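Side-chain contacts in hypothetical protein AF1531 (Archaeoglobus fulgidus, PDB 2I5H), which is of unknown function but belongs to the DUF655 family of the helix-hairpin-helix clan, which makes a nucleic-acid-related role plausible: residues Y20-D25 with I106-K111; P32-K35 with R40-P43; K142-A147 with K168-P173. All blocks are in the same frame, centred on the assembly; numbering follows the deposited sequence.

Contact 1. Residues Y20-D25 with I106-K111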
loop_
_atom_site.group_PDB
_atom_site.type_symbol
_atom_site.label_atom_id
_atom_site.label_comp_id
_atom_site.label_asym_id
_atom_site.label_seq_id
_atom_site.Cartn_x
_atom_site.Cartn_y
_atom_site.Cartn_z
ATOM N N TYR A 20 -9.281 5.143 6.753
ATOM C CA TYR A 20 -9.127 3.742 7.129
ATOM C C TYR A 20 -7.717 3.245 6.820
ATOM O O TYR A 20 -7.080 3.717 5.883
ATOM C CB TYR A 20 -10.127 2.880 6.366
ATOM C CG TYR A 20 -11.559 3.066 6.806
ATOM C CD1 TYR A 20 -12.071 2.364 7.895
ATOM C CD2 TYR A 20 -12.403 3.941 6.130
ATOM C CE1 TYR A 20 -13.396 2.527 8.299
ATOM C CE2 TYR A 20 -13.728 4.113 6.524
ATOM C CZ TYR A 20 -14.218 3.402 7.606
ATOM O OH TYR A 20 -15.532 3.561 7.986
ATOM N N ALA A 21 -7.238 2.292 7.613
ATOM C CA ALA A 21 -5.911 1.709 7.405
ATOM C C ALA A 21 -5.957 0.219 7.707
ATOM O O ALA A 21 -6.888 -0.271 8.355
ATOM C CB ALA A 21 -4.879 2.391 8.304
ATOM N N TYR A 22 -4.946 -0.500 7.236
ATOM C CA TYR A 22 -4.859 -1.938 7.452
ATOM C C TYR A 22 -3.683 -2.259 8.373
ATOM O O TYR A 22 -2.597 -1.686 8.245
ATOM C CB TYR A 22 -4.713 -2.654 6.105
ATOM C CG TYR A 22 -6.011 -2.769 5.326
ATOM C CD1 TYR A 22 -6.743 -3.958 5.327
ATOM C CD2 TYR A 22 -6.507 -1.694 4.593
ATOM C CE1 TYR A 22 -7.936 -4.075 4.613
ATOM C CE2 TYR A 22 -7.703 -1.799 3.872
ATOM C CZ TYR A 22 -8.408 -2.992 3.888
ATOM O OH TYR A 22 -9.573 -3.109 3.164
ATOM N N VAL A 23 -3.912 -3.171 9.313
ATOM C CA VAL A 23 -2.902 -3.555 10.282
ATOM C C VAL A 23 -1.756 -4.367 9.688
ATOM O O VAL A 23 -1.974 -5.367 9.005
ATOM C CB VAL A 23 -3.536 -4.361 11.442
ATOM C CG1 VAL A 23 -2.460 -4.815 12.407
ATOM C CG2 VAL A 23 -4.577 -3.513 12.152
ATOM N N LEU A 24 -0.537 -3.919 9.961
ATOM C CA LEU A 24 0.669 -4.584 9.492
ATOM C C LEU A 24 1.302 -5.394 10.613
ATOM O O LEU A 24 1.888 -6.451 10.377
ATOM C CB LEU A 24 1.693 -3.551 9.010
ATOM C CG LEU A 24 1.308 -2.611 7.865
ATOM C CD1 LEU A 24 2.393 -1.551 7.693
ATOM C CD2 LEU A 24 1.133 -3.404 6.580
ATOM N N ASP A 25 1.182 -4.884 11.835
ATOM C CA ASP A 25 1.778 -5.526 12.995
ATOM C C ASP A 25 1.162 -4.957 14.269
ATOM O O ASP A 25 0.973 -3.743 14.382
ATOM C CB ASP A 25 3.295 -5.270 12.962
ATOM C CG ASP A 25 4.052 -6.009 14.052
ATOM O OD1 ASP A 25 3.672 -7.146 14.393
ATOM O OD2 ASP A 25 5.047 -5.453 14.554
ATOM N N ILE A 106 -0.714 -4.433 1.017
ATOM C CA ILE A 106 -0.950 -3.498 -0.080
ATOM C C ILE A 106 -1.698 -4.221 -1.204
ATOM O O ILE A 106 -2.624 -3.671 -1.802
ATOM C CB ILE A 106 0.375 -2.927 -0.634
ATOM C CG1 ILE A 106 0.995 -1.974 0.394
ATOM C CG2 ILE A 106 0.121 -2.190 -1.947
ATOM C CD1 ILE A 106 2.338 -1.407 -0.020
ATOM N N GLU A 107 -1.298 -5.456 -1.481
ATOM C CA GLU A 107 -1.940 -6.248 -2.526
ATOM C C GLU A 107 -3.416 -6.437 -2.188
ATOM O O GLU A 107 -4.278 -6.353 -3.059
ATOM C CB GLU A 107 -1.251 -7.605 -2.649
ATOM C CG GLU A 107 -1.758 -8.468 -3.790
ATOM C CD GLU A 107 -1.039 -9.799 -3.861
ATOM O OE1 GLU A 107 -1.140 -10.577 -2.889
ATOM O OE2 GLU A 107 -0.365 -10.065 -4.879
ATOM N N HIS A 108 -3.695 -6.686 -0.912
ATOM C CA HIS A 108 -5.059 -6.875 -0.437
ATOM C C HIS A 108 -5.866 -5.609 -0.698
ATOM O O HIS A 108 -6.989 -5.664 -1.199
ATOM C CB HIS A 108 -5.046 -7.174 1.066
ATOM C CG HIS A 108 -6.403 -7.420 1.648
ATOM N ND1 HIS A 108 -7.113 -8.579 1.419
ATOM C CD2 HIS A 108 -7.178 -6.659 2.456
ATOM C CE1 HIS A 108 -8.266 -8.521 2.061
ATOM N NE2 HIS A 108 -8.330 -7.366 2.699
ATOM N N ILE A 109 -5.280 -4.469 -0.349
ATOM C CA ILE A 109 -5.928 -3.177 -0.531
ATOM C C ILE A 109 -6.291 -2.883 -1.988
ATOM O O ILE A 109 -7.421 -2.501 -2.285
ATOM C CB ILE A 109 -5.027 -2.039 -0.001
ATOM C CG1 ILE A 109 -4.848 -2.190 1.515
ATOM C CG2 ILE A 109 -5.637 -0.682 -0.327
ATOM C CD1 ILE A 109 -3.840 -1.227 2.112
ATOM N N ILE A 110 -5.344 -3.063 -2.900
ATOM C CA ILE A 110 -5.629 -2.777 -4.301
ATOM C C ILE A 110 -6.684 -3.717 -4.884
ATOM O O ILE A 110 -7.443 -3.326 -5.770
ATOM C CB ILE A 110 -4.353 -2.832 -5.164
ATOM C CG1 ILE A 110 -3.727 -4.224 -5.098
ATOM C CG2 ILE A 110 -3.367 -1.772 -4.684
ATOM C CD1 ILE A 110 -2.518 -4.388 -5.998
ATOM N N LYS A 111 -6.738 -4.945 -4.380
ATOM C CA LYS A 111 -7.723 -5.915 -4.855
ATOM C C LYS A 111 -9.137 -5.547 -4.404
ATOM O O LYS A 111 -10.120 -6.005 -4.989
ATOM C CB LYS A 111 -7.382 -7.320 -4.353
ATOM C CG LYS A 111 -6.171 -7.952 -5.022
ATOM C CD LYS A 111 -5.941 -9.367 -4.510
ATOM C CE LYS A 111 -4.805 -10.055 -5.246
ATOM N NZ LYS A 111 -4.602 -11.450 -4.759
#
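Y22 turns one side of its ring to the helix, where I109 lies over the face and H108 comes in obliquely further round. Its CB points at the helix, and with CG anti to the carbonyl carbon (chi1 -77°) the ring stands up in front of both residues. Going outward, CG is the first atom to find a partner, the gamma-methylene CG1 of I109 at 4.0 Å. From there the CD2-CE2 edge goes to I109: CD2 presses closest, 3.5 Å from I109 CG1, with the terminal methyl CD1 also near, and CE2 follows at 3.7 Å from that same CG1. This is a CH-pi contact over the face: CG1 of I109 lies 4.0 Å from the centroid of the Y22 ring and 29° off its normal. The two side chains lie alongside, pointing opposite ways. The CD1-CE1 edge approaches H108, CE1 coming to 3.5 Å from CD2 and 3.8 Å from NE2 of the imidazole. CZ, further out, still grazes H108 CD2. The histidine offers its edge, with Y22 CE1 close to the imidazole plane, but the pair is oblique: the centroids are 5.5 Å apart and the planes 73° from each other. H108 gets there because its CG is anti to the backbone N, swinging the ring out toward the strand. Strand 20-27 thus meets the last turns of helix 96-111 near the centre of the molecule. Y22 also touches V105 one turn back on that helix, I109 reaches V48 on the adjacent strand 44-49, and I106, its CB pointing away from segment 20-25, touches I181 and I182 of helix 173-186, so the helix has strands on one flank and a helix on another.

Contact 2. Residues P32-K35 with R40-P43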
loop_
_atom_site.group_PDB
_atom_site.type_symbol
_atom_site.label_atom_id
_atom_site.label_comp_id
_atom_site.label_asym_id
_atom_site.label_seq_id
_atom_site.Cartn_x
_atom_site.Cartn_y
_atom_site.Cartn_z
ATOM N N PRO A 32 9.656 -3.655 21.539
ATOM C CA PRO A 32 10.472 -4.456 22.453
ATOM C C PRO A 32 11.640 -3.726 23.111
ATOM O O PRO A 32 12.064 -4.091 24.207
ATOM C CB PRO A 32 10.919 -5.639 21.583
ATOM C CG PRO A 32 10.835 -5.112 20.182
ATOM C CD PRO A 32 9.591 -4.270 20.202
ATOM N N ASP A 33 12.153 -2.689 22.459
ATOM C CA ASP A 33 13.277 -1.942 23.016
ATOM C C ASP A 33 12.868 -0.740 23.869
ATOM O O ASP A 33 13.725 0.014 24.330
ATOM C CB ASP A 33 14.213 -1.472 21.895
ATOM C CG ASP A 33 14.870 -2.624 21.160
ATOM O OD1 ASP A 33 15.505 -3.470 21.825
ATOM O OD2 ASP A 33 14.755 -2.681 19.917
ATOM N N ASP A 34 11.564 -0.570 24.082
ATOM C CA ASP A 34 11.037 0.541 24.880
ATOM C C ASP A 34 11.791 0.601 26.209
ATOM O O ASP A 34 11.866 -0.396 26.928
ATOM C CB ASP A 34 9.540 0.328 25.145
ATOM C CG ASP A 34 8.822 1.606 25.552
ATOM O OD1 ASP A 34 9.351 2.357 26.392
ATOM O OD2 ASP A 34 7.711 1.851 25.034
ATOM N N LYS A 35 12.332 1.768 26.539
ATOM C CA LYS A 35 13.093 1.927 27.773
ATOM C C LYS A 35 12.273 2.339 28.986
ATOM O O LYS A 35 12.788 2.376 30.104
ATOM C CB LYS A 35 14.231 2.926 27.557
ATOM C CG LYS A 35 15.282 2.429 26.576
ATOM C CD LYS A 35 16.485 3.362 26.515
ATOM C CE LYS A 35 17.562 2.797 25.595
ATOM N NZ LYS A 35 18.764 3.675 25.551
ATOM N N ARG A 40 3.949 1.793 31.703
ATOM C CA ARG A 40 3.731 3.004 30.925
ATOM C C ARG A 40 3.687 2.740 29.422
ATOM O O ARG A 40 3.384 3.642 28.634
ATOM C CB ARG A 40 4.808 4.042 31.252
ATOM C CG ARG A 40 4.737 4.546 32.695
ATOM C CD ARG A 40 5.280 5.957 32.799
ATOM N NE ARG A 40 4.650 6.806 31.794
ATOM C CZ ARG A 40 5.303 7.390 30.792
ATOM N NH1 ARG A 40 6.614 7.230 30.665
ATOM N NH2 ARG A 40 4.633 8.107 29.899
ATOM N N ARG A 41 3.973 1.505 29.022
ATOM C CA ARG A 41 3.963 1.155 27.604
ATOM C C ARG A 41 2.544 0.847 27.148
ATOM O O ARG A 41 1.818 0.116 27.811
ATOM C CB ARG A 41 4.847 -0.062 27.353
ATOM C CG ARG A 41 6.246 0.091 27.898
ATOM C CD ARG A 41 7.097 -1.131 27.603
ATOM N NE ARG A 41 8.308 -1.125 28.414
ATOM C CZ ARG A 41 9.199 -2.111 28.436
ATOM N NH1 ARG A 41 9.021 -3.188 27.680
ATOM N NH2 ARG A 41 10.257 -2.029 29.235
ATOM N N GLU A 42 2.141 1.401 26.016
ATOM C CA GLU A 42 0.798 1.130 25.542
ATOM C C GLU A 42 0.793 0.213 24.329
ATOM O O GLU A 42 1.804 0.054 23.642
ATOM C CB GLU A 42 0.070 2.444 25.242
ATOM C CG GLU A 42 0.594 3.255 24.077
ATOM C CD GLU A 42 0.144 4.716 24.161
ATOM O OE1 GLU A 42 -1.033 4.976 24.511
ATOM O OE2 GLU A 42 0.968 5.604 23.871
ATOM N N PRO A 43 -0.341 -0.439 24.075
ATOM C CA PRO A 43 -0.419 -1.330 22.919
ATOM C C PRO A 43 -0.363 -0.496 21.647
ATOM O O PRO A 43 -1.052 0.517 21.525
ATOM C CB PRO A 43 -1.756 -2.051 23.120
ATOM C CG PRO A 43 -2.554 -1.101 23.984
ATOM C CD PRO A 43 -1.537 -0.552 24.932
#
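D34 and R41 run past each other in opposite directions, with the carboxylate and guanidinium planes only 5° apart. Nearly parallel as they are, the charged groups do not stack: the carboxylate lies beside the aliphatic part of the arginine, OD2 of D34 coming to 3.7 Å from CG of R41, while D34 CB sits 3.8 Å from R41 CD. The arginine is stretched out from CG to NE (chi2 -179°, chi3 -165°), which carries its guanidinium beyond the carboxylate and under the D34 backbone. There D34 O rests over one face, 3.2 Å above the plane and toward the rim, with NH2 of R41 the nearest nitrogen at 3.3 Å. From above the plane the angle is too poor for a hydrogen bond. Both residues belong to the long connection between strands 20-27 and 44-49, neighbours in the antiparallel sheet, and the contact is where two parts of that excursion meet at the surface. The opposite charges probably attract weakly, D34 OD1 being 4.2 Å from R41 NE, but the oxygen is well out of the guanidinium plane and no N-H is aimed at it. The firmer polar bonds go to R36: its NH2 makes a salt bridge to D34 OD2, and its backbone O takes the hydrogen bond from R41 NE. Further along, E42 forms a salt bridge with K86, and P43 shares a backbone hydrogen bond with I60.

Contact 3. Residues K142-A147 with K168-P173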
loop_
_atom_site.group_PDB
_atom_site.type_symbol
_atom_site.label_atom_id
_atom_site.label_comp_id
_atom_site.label_asym_id
_atom_site.label_seq_id
_atom_site.Cartn_x
_atom_site.Cartn_y
_atom_site.Cartn_z
ATOM N N LYS A 142 10.236 -0.479 -22.012
ATOM C CA LYS A 142 9.773 -0.070 -23.335
ATOM C C LYS A 142 8.937 -1.136 -24.042
ATOM O O LYS A 142 7.829 -0.863 -24.504
ATOM C CB LYS A 142 10.970 0.309 -24.213
ATOM C CG LYS A 142 11.650 1.623 -23.835
ATOM C CD LYS A 142 10.718 2.810 -24.052
ATOM C CE LYS A 142 11.451 4.142 -23.914
ATOM N NZ LYS A 142 12.036 4.345 -22.558
ATOM N N LYS A 143 9.467 -2.349 -24.127
ATOM C CA LYS A 143 8.754 -3.434 -24.791
ATOM C C LYS A 143 7.392 -3.692 -24.154
ATOM O O LYS A 143 6.374 -3.762 -24.847
ATOM C CB LYS A 143 9.587 -4.717 -24.754
ATOM C CG LYS A 143 8.967 -5.874 -25.528
ATOM C CD LYS A 143 9.819 -7.131 -25.455
ATOM C CE LYS A 143 9.877 -7.699 -24.042
ATOM N NZ LYS A 143 10.720 -8.930 -23.979
ATOM N N MET A 144 7.375 -3.821 -22.832
ATOM C CA MET A 144 6.138 -4.092 -22.110
ATOM C C MET A 144 5.106 -2.974 -22.211
ATOM O O MET A 144 3.918 -3.242 -22.382
ATOM C CB MET A 144 6.442 -4.383 -20.637
ATOM C CG MET A 144 5.258 -4.946 -19.869
ATOM S SD MET A 144 4.569 -6.401 -20.683
ATOM C CE MET A 144 5.887 -7.592 -20.407
ATOM N N MET A 145 5.547 -1.725 -22.104
ATOM C CA MET A 145 4.615 -0.605 -22.187
ATOM C C MET A 145 3.880 -0.610 -23.525
ATOM O O MET A 145 2.661 -0.452 -23.569
ATOM C CB MET A 145 5.344 0.729 -22.012
ATOM C CG MET A 145 6.306 1.067 -23.132
ATOM S SD MET A 145 6.709 2.816 -23.201
ATOM C CE MET A 145 5.319 3.432 -24.140
ATOM N N TRP A 146 4.619 -0.790 -24.616
ATOM C CA TRP A 146 4.000 -0.818 -25.934
ATOM C C TRP A 146 3.066 -2.012 -26.062
ATOM O O TRP A 146 2.035 -1.936 -26.732
ATOM C CB TRP A 146 5.069 -0.851 -27.032
ATOM C CG TRP A 146 5.679 0.498 -27.286
ATOM C CD1 TRP A 146 6.972 0.871 -27.069
ATOM C CD2 TRP A 146 5.004 1.661 -27.782
ATOM N NE1 TRP A 146 7.147 2.196 -27.396
ATOM C CE2 TRP A 146 5.955 2.705 -27.837
ATOM C CE3 TRP A 146 3.687 1.923 -28.184
ATOM C CZ2 TRP A 146 5.630 3.992 -28.280
ATOM C CZ3 TRP A 146 3.364 3.203 -28.625
ATOM C CH2 TRP A 146 4.333 4.221 -28.670
ATOM N N ALA A 147 3.426 -3.112 -25.409
ATOM C CA ALA A 147 2.603 -4.314 -25.438
ATOM C C ALA A 147 1.280 -4.018 -24.743
ATOM O O ALA A 147 0.220 -4.478 -25.172
ATOM C CB ALA A 147 3.322 -5.460 -24.737
ATOM N N LYS A 168 0.218 -10.559 -23.115
ATOM C CA LYS A 168 1.058 -11.747 -23.007
ATOM C C LYS A 168 2.403 -11.467 -22.346
ATOM O O LYS A 168 3.059 -10.467 -22.643
ATOM C CB LYS A 168 1.274 -12.358 -24.390
ATOM N N GLY A 169 2.800 -12.365 -21.447
ATOM C CA GLY A 169 4.070 -12.273 -20.730
ATOM C C GLY A 169 4.125 -11.187 -19.659
ATOM O O GLY A 169 5.149 -11.025 -18.991
ATOM N N ILE A 170 3.036 -10.448 -19.483
ATOM C CA ILE A 170 3.026 -9.391 -18.477
ATOM C C ILE A 170 2.909 -9.983 -17.077
ATOM O O ILE A 170 2.075 -10.854 -16.826
ATOM C CB ILE A 170 1.860 -8.397 -18.697
ATOM C CG1 ILE A 170 2.071 -7.158 -17.824
ATOM C CG2 ILE A 170 0.528 -9.053 -18.346
ATOM C CD1 ILE A 170 1.023 -6.086 -18.011
ATOM N N GLN A 171 3.760 -9.513 -16.170
ATOM C CA GLN A 171 3.737 -9.988 -14.794
ATOM C C GLN A 171 2.390 -9.573 -14.211
ATOM O O GLN A 171 1.753 -8.654 -14.730
ATOM C CB GLN A 171 4.887 -9.352 -14.009
ATOM C CG GLN A 171 5.166 -10.001 -12.664
ATOM C CD GLN A 171 6.502 -9.578 -12.080
ATOM O OE1 GLN A 171 6.916 -10.068 -11.028
ATOM N NE2 GLN A 171 7.185 -8.664 -12.762
ATOM N N ARG A 172 1.940 -10.251 -13.158
ATOM C CA ARG A 172 0.654 -9.904 -12.555
ATOM C C ARG A 172 0.561 -8.396 -12.364
ATOM O O ARG A 172 1.452 -7.781 -11.783
ATOM C CB ARG A 172 0.473 -10.605 -11.204
ATOM C CG ARG A 172 0.196 -12.097 -11.306
ATOM C CD ARG A 172 -1.073 -12.379 -12.100
ATOM N NE ARG A 172 -2.278 -11.868 -11.451
ATOM C CZ ARG A 172 -3.506 -12.016 -11.939
ATOM N NH1 ARG A 172 -3.692 -12.659 -13.085
ATOM N NH2 ARG A 172 -4.550 -11.531 -11.284
ATOM N N PRO A 173 -0.521 -7.780 -12.865
ATOM C CA PRO A 173 -0.690 -6.332 -12.727
ATOM C C PRO A 173 -0.668 -5.875 -11.272
ATOM O O PRO A 173 -0.164 -4.794 -10.966
ATOM C CB PRO A 173 -2.032 -6.072 -13.412
ATOM C CG PRO A 173 -2.767 -7.365 -13.233
ATOM C CD PRO A 173 -1.698 -8.388 -13.508
#
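M144 bends its thioether across to the 168-173 loop and sets sulfur against I170 and methyl against G169. More of its surface is buried here than that of any other residue of the contact. CG lies anti to the backbone N, and two further bends, chi2 54° and chi3 70°, curl the chain round so that SD and CE face the loop. SD packs on the isoleucine flank, 3.9 Å from both CB and CG1 of I170, the two side chains crossing at about a right angle. CE reaches past this to the backbone, lying 3.8 Å from G169 O and 3.9 Å from CA of I170. The glycine has a positive phi of 73°, a conformation that residues with a CB adopt less readily, and with no side chain at this position the methyl of M144 comes up to its carbonyl. I170 is the buried partner: behind the contact it packs on I163 of helix 160-166 and L176 of helix 173-186, so the methionine touches the outer side of a small hydrophobic cluster. Helix 142-154, followed by helix 160-166, this glycine-containing turn and helix 173-186, is consistent with the helix-hairpin-helix clan, with the 168-173 loop as a hairpin between the last two helices and R172 at the N-cap position of the second. An alanine in place of M144 would take away both SD and CE, and would probably leave the flank of I170 and the G169 carbonyl without their cover from helix 142-154. Nothing here is directional: a soft, bendable thioether meets an aliphatic branch and a peptide by van der Waals contact alone, which implies a join held by fit of shape and not by polar bonds.

Contact 1 lies near the middle of the molecule, with contacts 2 and 3 on opposite sides of the chain's centre. Each of these has its centre about 25 Å from that of contact 1, and the two are about 47 Å apart, centre to centre. Along the chain contact 2 is nested inside the loop that contact 1 closes, and contact 3 follows both. Contact 1 uses strand 20-27 of the antiparallel sheet, and contact 2 lies in the loop leading from it to strand 44-49. Helix 173-186 is common to the surroundings of contacts 1 and 3. The result is an elongated molecule, sheet at one end and helices at the other.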